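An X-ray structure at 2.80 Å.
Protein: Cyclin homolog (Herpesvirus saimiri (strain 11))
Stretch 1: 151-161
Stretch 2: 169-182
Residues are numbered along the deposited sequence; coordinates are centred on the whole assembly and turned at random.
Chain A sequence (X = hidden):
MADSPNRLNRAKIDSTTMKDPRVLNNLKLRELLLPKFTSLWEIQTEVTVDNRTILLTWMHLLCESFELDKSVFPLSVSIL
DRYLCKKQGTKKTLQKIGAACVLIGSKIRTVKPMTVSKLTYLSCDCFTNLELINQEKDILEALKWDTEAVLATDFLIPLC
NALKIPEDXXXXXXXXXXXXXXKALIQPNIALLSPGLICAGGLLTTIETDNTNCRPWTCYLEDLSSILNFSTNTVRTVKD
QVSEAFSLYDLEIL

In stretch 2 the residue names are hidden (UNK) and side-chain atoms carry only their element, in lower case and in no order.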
ATOM      1  N   LEU A 151       2.554  10.947   3.202  1.00 71.68           N
ATOM      2  CA  LEU A 151       3.484  11.267   4.284  1.00 72.07           C
ATOM      3  C   LEU A 151       4.668  12.021   3.740  1.00 72.38           C
ATOM      4  O   LEU A 151       5.194  11.657   2.681  1.00 72.59           O
ATOM      5  CB  LEU A 151       4.018   9.989   4.917  1.00 71.90           C
ATOM      6  CG  LEU A 151       2.951   9.053   5.427  1.00 71.90           C
ATOM      7  CD1 LEU A 151       3.605   7.837   6.060  1.00 70.72           C
ATOM      8  CD2 LEU A 151       2.133   9.830   6.431  1.00 72.16           C
ATOM      9  N   ALA A 152       5.127  13.027   4.480  1.00 72.25           N
ATOM     10  CA  ALA A 152       6.298  13.791   4.063  1.00 72.72           C
ATOM     11  C   ALA A 152       7.296  12.787   3.519  1.00 73.02           C
ATOM     12  O   ALA A 152       7.997  13.011   2.539  1.00 73.81           O
ATOM     13  CB  ALA A 152       6.891  14.538   5.234  1.00 71.94           C
ATOM     14  N   THR A 153       7.297  11.629   4.135  1.00 72.96           N
ATOM     15  CA  THR A 153       8.360  10.713   3.942  1.00 72.87           C
ATOM     16  C   THR A 153       8.249   9.929   2.635  1.00 73.05           C
ATOM     17  O   THR A 153       9.237   9.364   2.173  1.00 73.34           O
ATOM     18  CB  THR A 153       8.460   9.859   5.203  1.00 72.42           C
ATOM     19  OG1 THR A 153       9.833   9.578   5.434  1.00 74.13           O
ATOM     20  CG2 THR A 153       7.820   8.542   5.036  1.00 71.28           C
ATOM     21  N   ASP A 154       7.061   9.932   2.023  1.00 73.08           N
ATOM     22  CA  ASP A 154       6.827   9.233   0.759  1.00 73.02           C
ATOM     23  C   ASP A 154       7.479   9.977  -0.408  1.00 73.00           C
ATOM     24  O   ASP A 154       7.663   9.404  -1.495  1.00 73.60           O
ATOM     25  CB  ASP A 154       5.334   9.122   0.431  1.00 73.39           C
ATOM     26  CG  ASP A 154       4.522   8.319   1.457  1.00 75.04           C
ATOM     27  OD1 ASP A 154       4.862   7.142   1.767  1.00 73.62           O
ATOM     28  OD2 ASP A 154       3.456   8.792   1.949  1.00 77.23           O
ATOM     29  N   PHE A 155       7.789  11.257  -0.208  1.00 72.29           N
ATOM     30  CA  PHE A 155       8.337  12.069  -1.281  1.00 71.53           C
ATOM     31  C   PHE A 155       9.817  11.863  -1.505  1.00 71.72           C
ATOM     32  O   PHE A 155      10.267  12.040  -2.630  1.00 72.37           O
ATOM     33  CB  PHE A 155       8.088  13.549  -1.048  1.00 70.93           C
ATOM     34  CG  PHE A 155       6.764  14.025  -1.535  1.00 70.22           C
ATOM     35  CD1 PHE A 155       5.655  14.026  -0.690  1.00 69.75           C
ATOM     36  CD2 PHE A 155       6.623  14.501  -2.824  1.00 67.92           C
ATOM     37  CE1 PHE A 155       4.437  14.477  -1.139  1.00 68.41           C
ATOM     38  CE2 PHE A 155       5.398  14.951  -3.272  1.00 67.38           C
ATOM     39  CZ  PHE A 155       4.307  14.931  -2.437  1.00 68.11           C
ATOM     40  N   LEU A 156      10.570  11.503  -0.457  1.00 71.60           N
ATOM     41  CA  LEU A 156      12.050  11.393  -0.522  1.00 71.63           C
ATOM     42  C   LEU A 156      12.648  10.874  -1.825  1.00 71.85           C
ATOM     43  O   LEU A 156      13.457  11.549  -2.460  1.00 72.04           O
ATOM     44  CB  LEU A 156      12.583  10.558   0.631  1.00 71.53           C
ATOM     45  CG  LEU A 156      12.544  11.284   1.976  1.00 72.14           C
ATOM     46  CD1 LEU A 156      12.597  10.252   3.073  1.00 72.95           C
ATOM     47  CD2 LEU A 156      13.676  12.294   2.110  1.00 69.88           C
ATOM     48  N   ILE A 157      12.235   9.687  -2.239  1.00 72.11           N
ATOM     49  CA  ILE A 157      12.884   9.062  -3.368  1.00 72.44           C
ATOM     50  C   ILE A 157      12.464   9.675  -4.702  1.00 72.96           C
ATOM     51  O   ILE A 157      13.348   9.987  -5.523  1.00 73.51           O
ATOM     52  CB  ILE A 157      12.728   7.518  -3.328  1.00 72.87           C
ATOM     53  CG1 ILE A 157      13.386   6.959  -2.053  1.00 72.89           C
ATOM     54  CG2 ILE A 157      13.311   6.869  -4.600  1.00 71.49           C
ATOM     55  CD1 ILE A 157      14.919   6.942  -2.105  1.00 74.57           C
ATOM     56  N   PRO A 158      11.154   9.819  -4.960  1.00 72.73           N
ATOM     57  CA  PRO A 158      10.694  10.558  -6.140  1.00 72.17           C
ATOM     58  C   PRO A 158      11.361  11.930  -6.322  1.00 72.16           C
ATOM     59  O   PRO A 158      11.670  12.316  -7.459  1.00 72.36           O
ATOM     60  CB  PRO A 158       9.197  10.704  -5.890  1.00 71.79           C
ATOM     61  CG  PRO A 158       8.851   9.485  -5.174  1.00 72.22           C
ATOM     62  CD  PRO A 158      10.016   9.218  -4.237  1.00 72.68           C
ATOM     63  N   LEU A 159      11.609  12.654  -5.232  1.00 71.86           N
ATOM     64  CA  LEU A 159      12.322  13.932  -5.350  1.00 71.82           C
ATOM     65  C   LEU A 159      13.767  13.726  -5.775  1.00 71.93           C
ATOM     66  O   LEU A 159      14.233  14.416  -6.701  1.00 71.87           O
ATOM     67  CB  LEU A 159      12.246  14.778  -4.069  1.00 71.88           C
ATOM     68  CG  LEU A 159      10.867  15.337  -3.730  1.00 71.40           C
ATOM     69  CD1 LEU A 159      10.951  16.226  -2.516  1.00 71.86           C
ATOM     70  CD2 LEU A 159      10.296  16.084  -4.920  1.00 70.06           C
ATOM     71  N   CYS A 160      14.453  12.777  -5.116  1.00 71.44           N
ATOM     72  CA  CYS A 160      15.827  12.391  -5.491  1.00 71.73           C
ATOM     73  C   CYS A 160      15.982  12.037  -6.968  1.00 71.27           C
ATOM     74  O   CYS A 160      16.915  12.497  -7.620  1.00 71.04           O
ATOM     75  CB  CYS A 160      16.315  11.203  -4.662  1.00 72.19           C
ATOM     76  SG  CYS A 160      16.640  11.586  -2.945  1.00 74.22           S
ATOM     77  N   ASN A 161      15.079  11.197  -7.472  1.00 71.12           N
ATOM     78  CA  ASN A 161      15.068  10.822  -8.879  1.00 71.14           C
ATOM     79  C   ASN A 161      14.833  12.016  -9.801  1.00 70.89           C
ATOM     80  O   ASN A 161      15.555  12.192 -10.779  1.00 71.21           O
ATOM     81  CB  ASN A 161      14.019   9.748  -9.149  1.00 71.36           C
ATOM     82  CG  ASN A 161      13.953   9.371 -10.607  1.00 71.71           C
ATOM     83  OD1 ASN A 161      14.805   8.638 -11.112  1.00 73.31           O
ATOM     84  ND2 ASN A 161      12.958   9.888 -11.302  1.00 72.55           N
ATOM     85  N   UNK A 169      23.516   7.106  -4.293  1.00 72.69           N
ATOM     86  CA  UNK A 169      23.473   7.853  -3.033  1.00 71.60           C
ATOM     87  C   UNK A 169      22.202   7.697  -2.219  1.00 70.98           C
ATOM     88  O   UNK A 169      22.120   8.235  -1.121  1.00 70.49           O
ATOM     89  c   UNK A 169      25.346  10.966  -4.337  1.00 69.29           C
ATOM     90  c   UNK A 169      26.205   9.223  -2.723  1.00 68.98           C
ATOM     91  c   UNK A 169      25.168   9.553  -3.793  1.00 70.94           C
ATOM     92  c   UNK A 169      23.749   9.332  -3.274  1.00 71.04           C
ATOM     93  N   UNK A 170      21.236   6.942  -2.740  1.00 70.48           N
ATOM     94  CA  UNK A 170      19.900   6.908  -2.155  1.00 70.07           C
ATOM     95  C   UNK A 170      19.848   6.256  -0.769  1.00 69.89           C
ATOM     96  O   UNK A 170      19.185   6.797   0.117  1.00 69.81           O
ATOM     97  c   UNK A 170      16.739   5.823  -5.591  1.00 69.67           C
ATOM     98  c   UNK A 170      16.135   6.898  -7.699  1.00 68.96           C
ATOM     99  c   UNK A 170      18.649   7.093  -4.331  1.00 69.53           C
ATOM    100  c   UNK A 170      19.326   8.208  -4.720  1.00 69.60           C
ATOM    101  n   UNK A 170      18.849   8.665  -5.927  1.00 70.00           N
ATOM    102  c   UNK A 170      17.072   7.878  -7.522  1.00 69.03           C
ATOM    103  c   UNK A 170      17.852   7.829  -6.359  1.00 69.52           C
ATOM    104  c   UNK A 170      15.962   5.876  -6.755  1.00 69.78           C
ATOM    105  c   UNK A 170      18.885   6.287  -3.106  1.00 69.91           C
ATOM    106  c   UNK A 170      17.706   6.817  -5.381  1.00 70.09           C
ATOM    107  N   UNK A 171      20.546   5.133  -0.565  1.00 69.53           N
ATOM    108  CA  UNK A 171      20.688   4.542   0.775  1.00 69.22           C
ATOM    109  C   UNK A 171      21.035   5.569   1.859  1.00 69.13           C
ATOM    110  O   UNK A 171      20.231   5.797   2.756  1.00 69.22           O
ATOM    111  c   UNK A 171      21.248   4.327  -1.578  1.00 69.69           C
ATOM    112  c   UNK A 171      21.734   3.131  -0.814  1.00 68.50           C
ATOM    113  c   UNK A 171      21.835   3.556   0.592  1.00 68.76           C
ATOM    114  N   UNK A 172      22.194   6.211   1.759  1.00 69.16           N
ATOM    115  CA  UNK A 172      22.623   7.161   2.788  1.00 69.77           C
ATOM    116  C   UNK A 172      21.691   8.384   2.892  1.00 69.96           C
ATOM    117  O   UNK A 172      21.394   8.859   3.995  1.00 70.05           O
ATOM    118  o   UNK A 172      26.652   8.096   1.239  1.00 71.10           O
ATOM    119  c   UNK A 172      24.288   8.577   1.402  1.00 71.04           C
ATOM    120  n   UNK A 172      25.958  10.151   0.610  1.00 69.54           N
ATOM    121  c   UNK A 172      24.090   7.588   2.575  1.00 69.53           C
ATOM    122  c   UNK A 172      25.744   8.925   1.082  1.00 70.32           C
ATOM    123  N   UNK A 173      21.222   8.882   1.747  1.00 70.11           N
ATOM    124  CA  UNK A 173      20.466  10.131   1.717  1.00 69.92           C
ATOM    125  C   UNK A 173      19.133   9.855   2.339  1.00 69.77           C
ATOM    126  O   UNK A 173      18.673  10.605   3.189  1.00 69.53           O
ATOM    127  c   UNK A 173      20.579  12.107  -0.040  1.00 70.07           C
ATOM    128  c   UNK A 173      20.633  12.304  -1.543  1.00 70.10           C
ATOM    129  c   UNK A 173      21.878  12.578   0.574  1.00 69.23           C
ATOM    130  c   UNK A 173      20.293  10.633   0.280  1.00 70.02           C
ATOM    131  N   UNK A 174      18.545   8.738   1.927  1.00 69.81           N
ATOM    132  CA  UNK A 174      17.266   8.302   2.439  1.00 70.08           C
ATOM    133  C   UNK A 174      17.346   8.211   3.944  1.00 70.39           C
ATOM    134  O   UNK A 174      16.496   8.742   4.661  1.00 70.08           O
ATOM    135  c   UNK A 174      15.082   5.915   3.339  1.00 68.62           C
ATOM    136  c   UNK A 174      15.442   6.624   2.191  1.00 69.84           C
ATOM    137  o   UNK A 174      11.436   6.059   3.013  1.00 71.83           O
ATOM    138  c   UNK A 174      12.782   6.207   2.791  1.00 70.63           C
ATOM    139  c   UNK A 174      14.438   7.129   1.390  1.00 71.35           C
ATOM    140  c   UNK A 174      16.866   6.928   1.871  1.00 70.01           C
ATOM    141  c   UNK A 174      13.752   5.690   3.639  1.00 69.31           C
ATOM    142  c   UNK A 174      13.127   6.916   1.674  1.00 71.46           C
ATOM    143  N   UNK A 175      18.384   7.516   4.398  1.00 71.26           N
ATOM    144  CA  UNK A 175      18.633   7.246   5.806  1.00 71.95           C
ATOM    145  C   UNK A 175      18.683   8.527   6.656  1.00 71.46           C
ATOM    146  O   UNK A 175      17.913   8.669   7.612  1.00 71.52           O
ATOM    147  o   UNK A 175      18.177   4.449   7.349  1.00 85.13           O
ATOM    148  c   UNK A 175      20.188   5.803   7.302  1.00 76.32           C
ATOM    149  c   UNK A 175      19.932   6.431   5.932  1.00 72.54           C
ATOM    150  c   UNK A 175      18.915   5.282   7.970  1.00 81.89           C
ATOM    151  o   UNK A 175      18.653   5.720   9.125  1.00 82.62           O
ATOM    152  N   UNK A 176      19.564   9.456   6.287  1.00 70.84           N
ATOM    153  CA  UNK A 176      19.681  10.737   6.978  1.00 70.91           C
ATOM    154  C   UNK A 176      18.409  11.610   6.882  1.00 70.95           C
ATOM    155  O   UNK A 176      17.929  12.148   7.897  1.00 71.35           O
ATOM    156  c   UNK A 176      20.890  11.502   6.463  1.00 70.54           C
ATOM    157  N   UNK A 177      17.859  11.745   5.680  1.00 70.07           N
ATOM    158  CA  UNK A 177      16.739  12.649   5.500  1.00 69.76           C
ATOM    159  C   UNK A 177      15.448  12.204   6.187  1.00 69.48           C
ATOM    160  O   UNK A 177      14.704  13.053   6.691  1.00 69.68           O
ATOM    161  c   UNK A 177      16.510  12.969   4.026  1.00 69.89           C
ATOM    162  N   UNK A 178      15.173  10.902   6.225  1.00 69.06           N
ATOM    163  CA  UNK A 178      13.979  10.431   6.950  1.00 68.78           C
ATOM    164  C   UNK A 178      14.115  10.630   8.469  1.00 69.29           C
ATOM    165  O   UNK A 178      13.141  10.983   9.140  1.00 69.15           O
ATOM    166  o   UNK A 178      14.636   8.062   6.701  1.00 66.02           O
ATOM    167  c   UNK A 178      13.577   8.987   6.598  1.00 68.32           C
ATOM    168  N   UNK A 179      15.326  10.436   8.997  1.00 69.51           N
ATOM    169  CA  UNK A 179      15.581  10.692  10.404  1.00 69.97           C
ATOM    170  C   UNK A 179      15.292  12.158  10.685  1.00 70.56           C
ATOM    171  O   UNK A 179      14.542  12.484  11.607  1.00 71.24           O
ATOM    172  c   UNK A 179      17.213  10.383  12.288  1.00 70.22           C
ATOM    173  o   UNK A 179      17.350   9.031  10.402  1.00 69.25           O
ATOM    174  c   UNK A 179      17.037  10.376  10.769  1.00 70.02           C
ATOM    175  N   UNK A 180      15.889  13.029   9.873  1.00 70.87           N
ATOM    176  CA  UNK A 180      15.652  14.469   9.920  1.00 71.17           C
ATOM    177  C   UNK A 180      14.165  14.855   9.797  1.00 71.24           C
ATOM    178  O   UNK A 180      13.647  15.658  10.593  1.00 71.30           O
ATOM    179  c   UNK A 180      16.474  15.142   8.814  1.00 71.37           C
ATOM    180  o   UNK A 180      17.863  14.839   8.999  1.00 71.28           O
ATOM    181  c   UNK A 180      16.398  16.667   8.928  1.00 71.52           C
ATOM    182  N   UNK A 181      13.471  14.289   8.812  1.00 71.02           N
ATOM    183  CA  UNK A 181      12.042  14.591   8.680  1.00 71.11           C
ATOM    184  C   UNK A 181      11.247  14.123   9.919  1.00 71.53           C
ATOM    185  O   UNK A 181      10.513  14.924  10.518  1.00 71.14           O
ATOM    186  c   UNK A 181      11.899  14.959   6.206  1.00 70.25           C
ATOM    187  c   UNK A 181       9.989  14.077   7.388  1.00 69.73           C
ATOM    188  c   UNK A 181      12.149  14.214   4.918  1.00 70.37           C
ATOM    189  c   UNK A 181      11.465  14.059   7.352  1.00 70.43           C
ATOM    190  N   UNK A 182      11.439  12.857  10.320  1.00 71.73           N
ATOM    191  CA  UNK A 182      10.750  12.305  11.494  1.00 72.00           C
ATOM    192  C   UNK A 182      10.958  13.087  12.780  1.00 71.87           C
ATOM    193  O   UNK A 182      10.050  13.143  13.592  1.00 72.13           O
ATOM    194  s   UNK A 182      10.379   9.732  10.545  1.00 75.71           S
ATOM    195  c   UNK A 182      11.111  10.862  11.733  1.00 71.73           C
TER

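Position 169 carries four carbons forked at the second, and its side chain stays out of reach of stretch 1, the closest pair being its CB and Cys160 SG at 7.5 Å; the fork identifies Leu169. Position 170 has one carbon, then fused five- and six-membered rings holding eight carbons and one nitrogen, which only tryptophan provides. In Trp170, CZ3 lies 3.6 Å from Ile157 CG2, and Cys160 CB stands over one face, 4.2 Å from the centroid of the five-membered ring and 26° off its normal, a CH-pi contact.

At 171 three carbons close a ring onto the backbone nitrogen, and CA-to-CB points away: Pro171. Position 172 has three carbons, the third bearing one oxygen and one nitrogen, an amide out of reach of stretch 1: Gln172. Position 173 again has four carbons forked at the second, one of them 4.3 Å from Cys160 SG, hence Leu173, whose CD2 makes that approach.

Position 174 shows one carbon and a six-carbon ring bearing an oxygen, so it is Tyr174. Its CB leaves sideways, yet the ring swings nearer: CD1 is 3.5 Å from Ile157 CD1 and CE1 3.7 Å from Leu156 CD1. Position 175 has three carbons ending in two oxygens, a carboxylate, with CA-to-CB directed away: Glu175.

A single carbon at 176, beyond reach of stretch 1, gives Ala176. The single carbon at 177 gives Ala177, and its CB packs 3.5 Å from Leu156 CD2. One carbon and one oxygen at 178 make Ser178; OG donates to Tyr174 O at 2.8 Å, while CB lies 4.0 Å from Thr153 OG1.

Positions 179 and 180 each have one carbon carrying an oxygen and a carbon, and neither reaches stretch 1: Thr179 and Thr180. Their OG1 atoms turn back to their own helix, bonding Glu175 O and Ala176 O respectively, both at 2.9 Å. Position 181 has four carbons forked at the first, with one arm two carbons long: Ile181. Its CG2 meets Ala152 CB at 3.8 Å, and its CD1 meets Leu156 CD2 at 3.7 Å. One carbon and one sulfur at 182 give Cys182, whose SG comes no nearer to stretch 1 than 5.1 Å, from Thr153 OG1.

The helices cross at 131°, with axes 10.7 Å apart at closest approach, and bury 618 Å² between the stretches. No hydrogen bond spans the contact, so apolar packing dominates. Leu156 is a knob in a hole formed by Tyr174, Ala177, Ser178 and Ile181. Farther along stretch 1, Ile157, Cys160 and Asn161 pack around Trp170, extending the contact beyond that hole.

Stretch 2 169-182: LWPQLYEAASTTIC
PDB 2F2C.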